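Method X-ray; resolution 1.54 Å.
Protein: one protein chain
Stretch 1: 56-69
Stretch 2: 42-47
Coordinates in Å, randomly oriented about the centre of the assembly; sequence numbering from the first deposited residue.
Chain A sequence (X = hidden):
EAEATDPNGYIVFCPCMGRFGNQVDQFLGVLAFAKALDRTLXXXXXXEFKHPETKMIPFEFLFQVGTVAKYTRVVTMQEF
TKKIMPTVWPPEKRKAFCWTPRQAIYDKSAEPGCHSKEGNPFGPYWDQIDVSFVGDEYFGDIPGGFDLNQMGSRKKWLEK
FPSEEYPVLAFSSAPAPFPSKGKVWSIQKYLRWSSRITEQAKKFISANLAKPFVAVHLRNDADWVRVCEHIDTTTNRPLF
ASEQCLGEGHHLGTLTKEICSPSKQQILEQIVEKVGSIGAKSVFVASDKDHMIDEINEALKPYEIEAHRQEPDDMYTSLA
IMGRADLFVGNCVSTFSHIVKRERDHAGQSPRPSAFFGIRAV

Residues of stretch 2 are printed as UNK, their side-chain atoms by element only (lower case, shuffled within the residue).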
ATOM      1  N   MET A  56       5.969 -15.366  17.630  1.00 17.39           N
ATOM      2  CA  MET A  56       6.621 -15.797  16.379  1.00 18.00           C
ATOM      3  C   MET A  56       6.991 -17.235  16.423  1.00 17.01           C
ATOM      4  O   MET A  56       7.640 -17.672  17.387  1.00 19.17           O
ATOM      5  CB  MET A  56       7.964 -15.121  16.209  1.00 19.26           C
ATOM      6  CG  MET A  56       8.067 -13.730  16.506  1.00 25.39           C
ATOM      7  SD  MET A  56       7.408 -13.200  14.986  1.00 33.33           S
ATOM      8  CE  MET A  56       6.055 -12.415  15.705  1.00  9.51           C
ATOM      9  N   ILE A  57       6.678 -17.947  15.332  1.00 16.07           N
ATOM     10  CA  ILE A  57       6.892 -19.382  15.263  1.00 15.69           C
ATOM     11  C   ILE A  57       7.904 -19.686  14.155  1.00 15.61           C
ATOM     12  O   ILE A  57       7.701 -19.292  13.029  1.00 15.73           O
ATOM     13  CB  ILE A  57       5.543 -20.104  14.945  1.00 14.96           C
ATOM     14  CG1 ILE A  57       4.377 -19.624  15.846  1.00 17.21           C
ATOM     15  CG2 ILE A  57       5.737 -21.623  14.936  1.00 16.92           C
ATOM     16  CD1 ILE A  57       4.533 -19.828  17.370  1.00 22.17           C
ATOM     17  N   PRO A  58       9.023 -20.360  14.484  1.00 16.33           N
ATOM     18  CA  PRO A  58       9.972 -20.633  13.400  1.00 16.19           C
ATOM     19  C   PRO A  58       9.359 -21.534  12.321  1.00 15.12           C
ATOM     20  O   PRO A  58       8.585 -22.474  12.637  1.00 15.27           O
ATOM     21  CB  PRO A  58      11.123 -21.367  14.101  1.00 17.22           C
ATOM     22  CG  PRO A  58      11.008 -20.972  15.551  1.00 18.53           C
ATOM     23  CD  PRO A  58       9.530 -20.791  15.792  1.00 16.81           C
ATOM     24  N   PHE A  59       9.717 -21.250  11.069  1.00 14.25           N
ATOM     25  CA  PHE A  59       9.238 -22.027   9.933  1.00 13.81           C
ATOM     26  C   PHE A  59       9.385 -23.530  10.179  1.00 13.87           C
ATOM     27  O   PHE A  59       8.441 -24.290   9.969  1.00 12.89           O
ATOM     28  CB  PHE A  59      10.001 -21.630   8.664  1.00 13.96           C
ATOM     29  CG  PHE A  59       9.719 -22.527   7.473  1.00 14.50           C
ATOM     30  CD1 PHE A  59      10.444 -23.705   7.279  1.00 15.85           C
ATOM     31  CD2 PHE A  59       8.713 -22.195   6.550  1.00 15.31           C
ATOM     32  CE1 PHE A  59      10.164 -24.551   6.163  1.00 16.85           C
ATOM     33  CE2 PHE A  59       8.445 -23.025   5.442  1.00 14.70           C
ATOM     34  CZ  PHE A  59       9.164 -24.195   5.263  1.00 15.20           C
ATOM     35  N   GLU A  60      10.571 -23.949  10.623  1.00 14.95           N
ATOM     36  CA  GLU A  60      10.901 -25.376  10.753  1.00 15.32           C
ATOM     37  C   GLU A  60      10.175 -26.089  11.908  1.00 15.34           C
ATOM     38  O   GLU A  60      10.186 -27.317  11.979  1.00 16.10           O
ATOM     39  CB  GLU A  60      12.425 -25.571  10.888  1.00 16.95           C
ATOM     40  CG  GLU A  60      13.019 -24.919  12.113  1.00 17.03           C
ATOM     41  CD  GLU A  60      13.537 -23.508  11.864  1.00 18.99           C
ATOM     42  OE1 GLU A  60      13.010 -22.787  10.970  1.00 18.39           O
ATOM     43  OE2 GLU A  60      14.485 -23.116  12.601  1.00 22.91           O
ATOM     44  N   PHE A  61       9.538 -25.326  12.791  1.00 15.44           N
ATOM     45  CA  PHE A  61       8.661 -25.920  13.799  1.00 15.59           C
ATOM     46  C   PHE A  61       7.441 -26.525  13.108  1.00 14.45           C
ATOM     47  O   PHE A  61       6.918 -27.559  13.537  1.00 15.44           O
ATOM     48  CB  PHE A  61       8.246 -24.864  14.819  1.00 16.01           C
ATOM     49  CG  PHE A  61       7.605 -25.432  16.058  1.00 18.21           C
ATOM     50  CD1 PHE A  61       8.342 -26.216  16.933  1.00 20.15           C
ATOM     51  CD2 PHE A  61       6.263 -25.172  16.341  1.00 20.68           C
ATOM     52  CE1 PHE A  61       7.760 -26.749  18.096  1.00 22.32           C
ATOM     53  CE2 PHE A  61       5.672 -25.690  17.498  1.00 22.52           C
ATOM     54  CZ  PHE A  61       6.425 -26.479  18.364  1.00 22.02           C
ATOM     55  N   LEU A  62       7.036 -25.904  12.000  1.00 13.52           N
ATOM     56  CA  LEU A  62       5.791 -26.267  11.297  1.00 12.20           C
ATOM     57  C   LEU A  62       6.022 -27.101  10.046  1.00 12.39           C
ATOM     58  O   LEU A  62       5.274 -28.026   9.783  1.00 13.34           O
ATOM     59  CB  LEU A  62       5.010 -25.010  10.912  1.00 11.65           C
ATOM     60  CG  LEU A  62       4.607 -24.109  12.079  1.00 13.10           C
ATOM     61  CD1 LEU A  62       3.832 -22.943  11.564  1.00 14.47           C
ATOM     62  CD2 LEU A  62       3.767 -24.904  13.111  1.00 13.53           C
ATOM     63  N   PHE A  63       7.029 -26.740   9.260  1.00 12.43           N
ATOM     64  CA  PHE A  63       7.279 -27.365   7.951  1.00 13.04           C
ATOM     65  C   PHE A  63       8.721 -27.831   7.795  1.00 14.33           C
ATOM     66  O   PHE A  63       9.615 -27.396   8.532  1.00 16.66           O
ATOM     67  CB  PHE A  63       6.984 -26.352   6.848  1.00 12.06           C
ATOM     68  CG  PHE A  63       5.556 -25.908   6.766  1.00 10.99           C
ATOM     69  CD1 PHE A  63       4.563 -26.813   6.464  1.00 11.50           C
ATOM     70  CD2 PHE A  63       5.222 -24.572   6.931  1.00 12.19           C
ATOM     71  CE1 PHE A  63       3.239 -26.409   6.341  1.00 12.12           C
ATOM     72  CE2 PHE A  63       3.896 -24.150   6.802  1.00 11.66           C
ATOM     73  CZ  PHE A  63       2.903 -25.075   6.503  1.00 11.12           C
ATOM     74  N   GLN A  64       8.966 -28.696   6.811  1.00 14.29           N
ATOM     75  CA  GLN A  64      10.314 -29.284   6.610  1.00 15.06           C
ATOM     76  C   GLN A  64      11.144 -28.432   5.663  1.00 15.30           C
ATOM     77  O   GLN A  64      10.752 -28.192   4.536  1.00 15.68           O
ATOM     78  CB  GLN A  64      10.219 -30.735   6.105  1.00 15.36           C
ATOM     79  CG  GLN A  64       9.578 -31.632   7.133  1.00 17.44           C
ATOM     80  CD  GLN A  64       9.578 -33.090   6.762  1.00 18.75           C
ATOM     81  OE1 GLN A  64      10.484 -33.583   6.080  1.00 19.86           O
ATOM     82  NE2 GLN A  64       8.534 -33.802   7.204  1.00 18.71           N
ATOM     83  N   VAL A  65      12.299 -27.969   6.144  1.00 15.37           N
ATOM     84  CA  VAL A  65      13.197 -27.160   5.327  1.00 16.85           C
ATOM     85  C   VAL A  65      13.647 -27.920   4.076  1.00 17.61           C
ATOM     86  O   VAL A  65      13.655 -27.358   2.976  1.00 18.28           O
ATOM     87  CB  VAL A  65      14.399 -26.660   6.146  1.00 16.54           C
ATOM     88  CG1 VAL A  65      15.406 -25.940   5.234  1.00 18.85           C
ATOM     89  CG2 VAL A  65      13.927 -25.744   7.273  1.00 17.85           C
ATOM     90  N   GLY A  66      13.977 -29.204   4.228  1.00 18.16           N
ATOM     91  CA  GLY A  66      14.407 -30.023   3.093  1.00 19.86           C
ATOM     92  C   GLY A  66      13.437 -30.036   1.927  1.00 19.51           C
ATOM     93  O   GLY A  66      13.853 -29.986   0.761  1.00 21.80           O
ATOM     94  N   THR A  67      12.148 -30.059   2.234  1.00 17.89           N
ATOM     95  CA  THR A  67      11.136 -30.129   1.201  1.00 17.60           C
ATOM     96  C   THR A  67      10.942 -28.795   0.472  1.00 16.72           C
ATOM     97  O   THR A  67      10.864 -28.768  -0.749  1.00 17.47           O
ATOM     98  CB  THR A  67       9.821 -30.672   1.762  1.00 17.19           C
ATOM     99  OG1 THR A  67      10.070 -31.973   2.336  1.00 20.92           O
ATOM    100  CG2 THR A  67       8.804 -30.839   0.650  1.00 17.94           C
ATOM    101  N   VAL A  68      10.907 -27.694   1.215  1.00 15.86           N
ATOM    102  CA  VAL A  68      10.731 -26.402   0.574  1.00 16.10           C
ATOM    103  C   VAL A  68      11.936 -26.032  -0.302  1.00 16.88           C
ATOM    104  O   VAL A  68      11.773 -25.394  -1.344  1.00 17.42           O
ATOM    105  CB  VAL A  68      10.338 -25.305   1.592  1.00 14.90           C
ATOM    106  CG1 VAL A  68      11.526 -24.835   2.437  1.00 17.02           C
ATOM    107  CG2 VAL A  68       9.717 -24.124   0.864  1.00 16.24           C
ATOM    108  N   ALA A  69      13.121 -26.485   0.111  1.00 17.27           N
ATOM    109  CA  ALA A  69      14.358 -26.268  -0.639  1.00 19.50           C
ATOM    110  C   ALA A  69      14.317 -26.922  -2.018  1.00 20.53           C
ATOM    111  O   ALA A  69      15.098 -26.555  -2.903  1.00 21.79           O
ATOM    112  CB  ALA A  69      15.553 -26.778   0.161  1.00 19.83           C
ATOM    113  N   UNK A  42      14.867 -16.058   2.983  1.00 16.01           N
ATOM    114  CA  UNK A  42      14.885 -16.308   4.411  1.00 15.42           C
ATOM    115  C   UNK A  42      13.492 -16.784   4.813  1.00 14.45           C
ATOM    116  O   UNK A  42      12.498 -16.104   4.556  1.00 15.03           O
ATOM    117  c   UNK A  42      16.615 -14.449   4.740  1.00 18.23           C
ATOM    118  c   UNK A  42      15.268 -15.050   5.240  1.00 15.21           C
ATOM    119  c   UNK A  42      15.312 -15.381   6.749  1.00 15.30           C
ATOM    120  N   UNK A  43      13.426 -17.973   5.406  1.00 14.56           N
ATOM    121  CA  UNK A  43      12.129 -18.546   5.745  1.00 14.79           C
ATOM    122  C   UNK A  43      11.497 -17.708   6.871  1.00 15.19           C
ATOM    123  O   UNK A  43      12.150 -17.391   7.875  1.00 16.91           O
ATOM    124  c   UNK A  43      12.293 -20.020   6.125  1.00 15.10           C
ATOM    125  c   UNK A  43      11.568 -21.187   4.016  1.00 15.02           C
ATOM    126  c   UNK A  43      12.731 -20.922   4.966  1.00 15.25           C
ATOM    127  c   UNK A  43      13.292 -22.243   5.500  1.00 15.77           C
ATOM    128  N   UNK A  44      10.227 -17.282   6.700  1.00 14.68           N
ATOM    129  CA  UNK A  44       9.625 -16.373   7.666  1.00 15.02           C
ATOM    130  C   UNK A  44       9.314 -17.053   8.988  1.00 14.60           C
ATOM    131  O   UNK A  44       9.080 -18.271   9.021  1.00 16.02           O
ATOM    132  c   UNK A  44       8.307 -15.988   6.992  1.00 15.34           C
ATOM    133  c   UNK A  44       9.283 -17.719   5.652  1.00 14.58           C
ATOM    134  c   UNK A  44       7.940 -17.187   6.170  1.00 14.73           C
ATOM    135  N   UNK A  45       9.319 -16.290  10.073  1.00 13.40           N
ATOM    136  CA  UNK A  45       8.595 -16.729  11.266  1.00 13.91           C
ATOM    137  C   UNK A  45       7.125 -16.535  10.976  1.00 12.92           C
ATOM    138  O   UNK A  45       6.704 -15.476  10.448  1.00 13.79           O
ATOM    139  o   UNK A  45      10.901 -17.287  12.883  1.00 17.69           O
ATOM    140  c   UNK A  45       8.970 -15.884  12.467  1.00 13.81           C
ATOM    141  c   UNK A  45      10.382 -16.150  12.956  1.00 15.93           C
ATOM    142  n   UNK A  45      11.005 -15.106  13.486  1.00 15.99           N
ATOM    143  N   UNK A  46       6.331 -17.557  11.267  1.00 11.83           N
ATOM    144  CA  UNK A  46       4.876 -17.356  11.251  1.00 12.12           C
ATOM    145  C   UNK A  46       4.408 -16.683  12.520  1.00 13.20           C
ATOM    146  O   UNK A  46       5.171 -16.556  13.458  1.00 14.07           O
ATOM    147  c   UNK A  46       4.438 -19.243   9.632  1.00 10.99           C
ATOM    148  c   UNK A  46       3.778 -18.688   8.532  1.00 12.33           C
ATOM    149  c   UNK A  46       5.362 -20.281   9.437  1.00 12.33           C
ATOM    150  c   UNK A  46       5.608 -20.758   8.100  1.00 12.75           C
ATOM    151  c   UNK A  46       4.015 -19.165   7.216  1.00 14.42           C
ATOM    152  c   UNK A  46       4.924 -20.196   7.020  1.00 13.94           C
ATOM    153  c   UNK A  46       4.159 -18.691  11.002  1.00 12.24           C
ATOM    154  N   UNK A  47       3.169 -16.222  12.525  1.00 12.87           N
ATOM    155  CA  UNK A  47       2.706 -15.356  13.587  1.00 13.46           C
ATOM    156  C   UNK A  47       1.416 -15.890  14.172  1.00 13.89           C
ATOM    157  O   UNK A  47       0.481 -16.205  13.442  1.00 13.62           O
ATOM    158  c   UNK A  47       2.065 -13.002  14.195  1.00 15.39           C
ATOM    159  c   UNK A  47       2.517 -13.919  13.056  1.00 13.24           C
ATOM    160  c   UNK A  47       3.756 -11.987  11.864  1.00 16.84           C
ATOM    161  c   UNK A  47       3.838 -13.376  12.479  1.00 15.01           C
TER
HETATM  162  O   HOH W   1      11.377 -18.898  10.538  1.00 18.40           O

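Position 42 carries three side-chain carbons, one bonded to CA and bearing the other two. Its side chain is out of reach of stretch 1. A fork at the first carbon with two equal one-carbon arms and no heteroatom defines valine. For Val42 the assignment therefore rests on connectivity alone.

Position 43 has four carbons, forked at the second rather than the first, and its CA-to-CB bond points toward stretch 1. One terminal carbon lies 3.8 Å from the centroid of the Phe59 ring and only 9° off the ring normal, a CH-pi contact over the face. The late fork identifies leucine. In Leu43 the atom making the CH-pi contact is CD2, which also lies 4.0 Å from Val68 CG1; Leu43 CD1 approaches Phe59 CD1 at 3.7 Å and Val65 CG2 at 4.0 Å. Leu43 (chi1 m, chi2 t) thus packs against the Phe59 ring and against Val65 and Val68 of the following helix.

Position 44 has three carbons that close a ring onto its own backbone N, the last of them bonded to that nitrogen. The backbone does the touching, with the O of position 44 lying 3.5 Å from Phe59 CB. The closed ring makes this proline. The CA-to-CB bond of Pro44 points sideways.

Position 45 shows two carbons, the second carrying one oxygen and one nitrogen. Its CB packs 3.9 Å from Met56 CB, and the side-chain oxygen lies 3.5 Å from Pro58 CA. A short side chain ending in an amide is asparagine. Water 1 links the stretches here, accepting from Phe59 N at 2.9 Å and lying within donating distance of Asn45 OD1 at 2.9 Å and Leu43 O at 3.2 Å.

Position 46 has one carbon followed by a six-carbon ring without any substituent. Ring carbons lie 3.7 Å from Leu62 CD1, 3.8 Å from Phe59 CD2 and 4.0 Å from Phe63 CD2. The bare ring is that of phenylalanine. Phe46 has the largest area covered by the other stretch, 114 Å². Its CD2 is the atom near Leu62, while its CE2 approaches Phe59 and also Phe63, where it meets the edge of the ring.

Position 47 has four carbons, forked at the first, with one arm two carbons long. The inner carbon of that arm is 4.0 Å from Met56 CE. This branching is that of isoleucine, and the carbon is Ile47 CG1.

The contact combines a short antiparallel pairing with a hydrophobic cluster. Phe46 N donates to Ile57 O and Ile57 N donates to Phe46 O, both at 2.8 Å, with N-H...O angles of 137° and 163°. CA-H...O contacts supplement this pair: Asn45 CA to Ile57 O at 3.2 Å and Met56 CA to Phe46 O at 3.3 Å. Met56 and Ile47 share one sheet face, Ile57 and Phe46 the other. Beyond the strand, the turn held by Leu62 N to Phe59 O (3.0 Å) and Phe63 N to Phe59 O (2.9 Å) brings aromatic and aliphatic groups against Phe46 and Leu43. Together the stretches bury 605 Å².

Stretch 2 (42-47) VLPNFI
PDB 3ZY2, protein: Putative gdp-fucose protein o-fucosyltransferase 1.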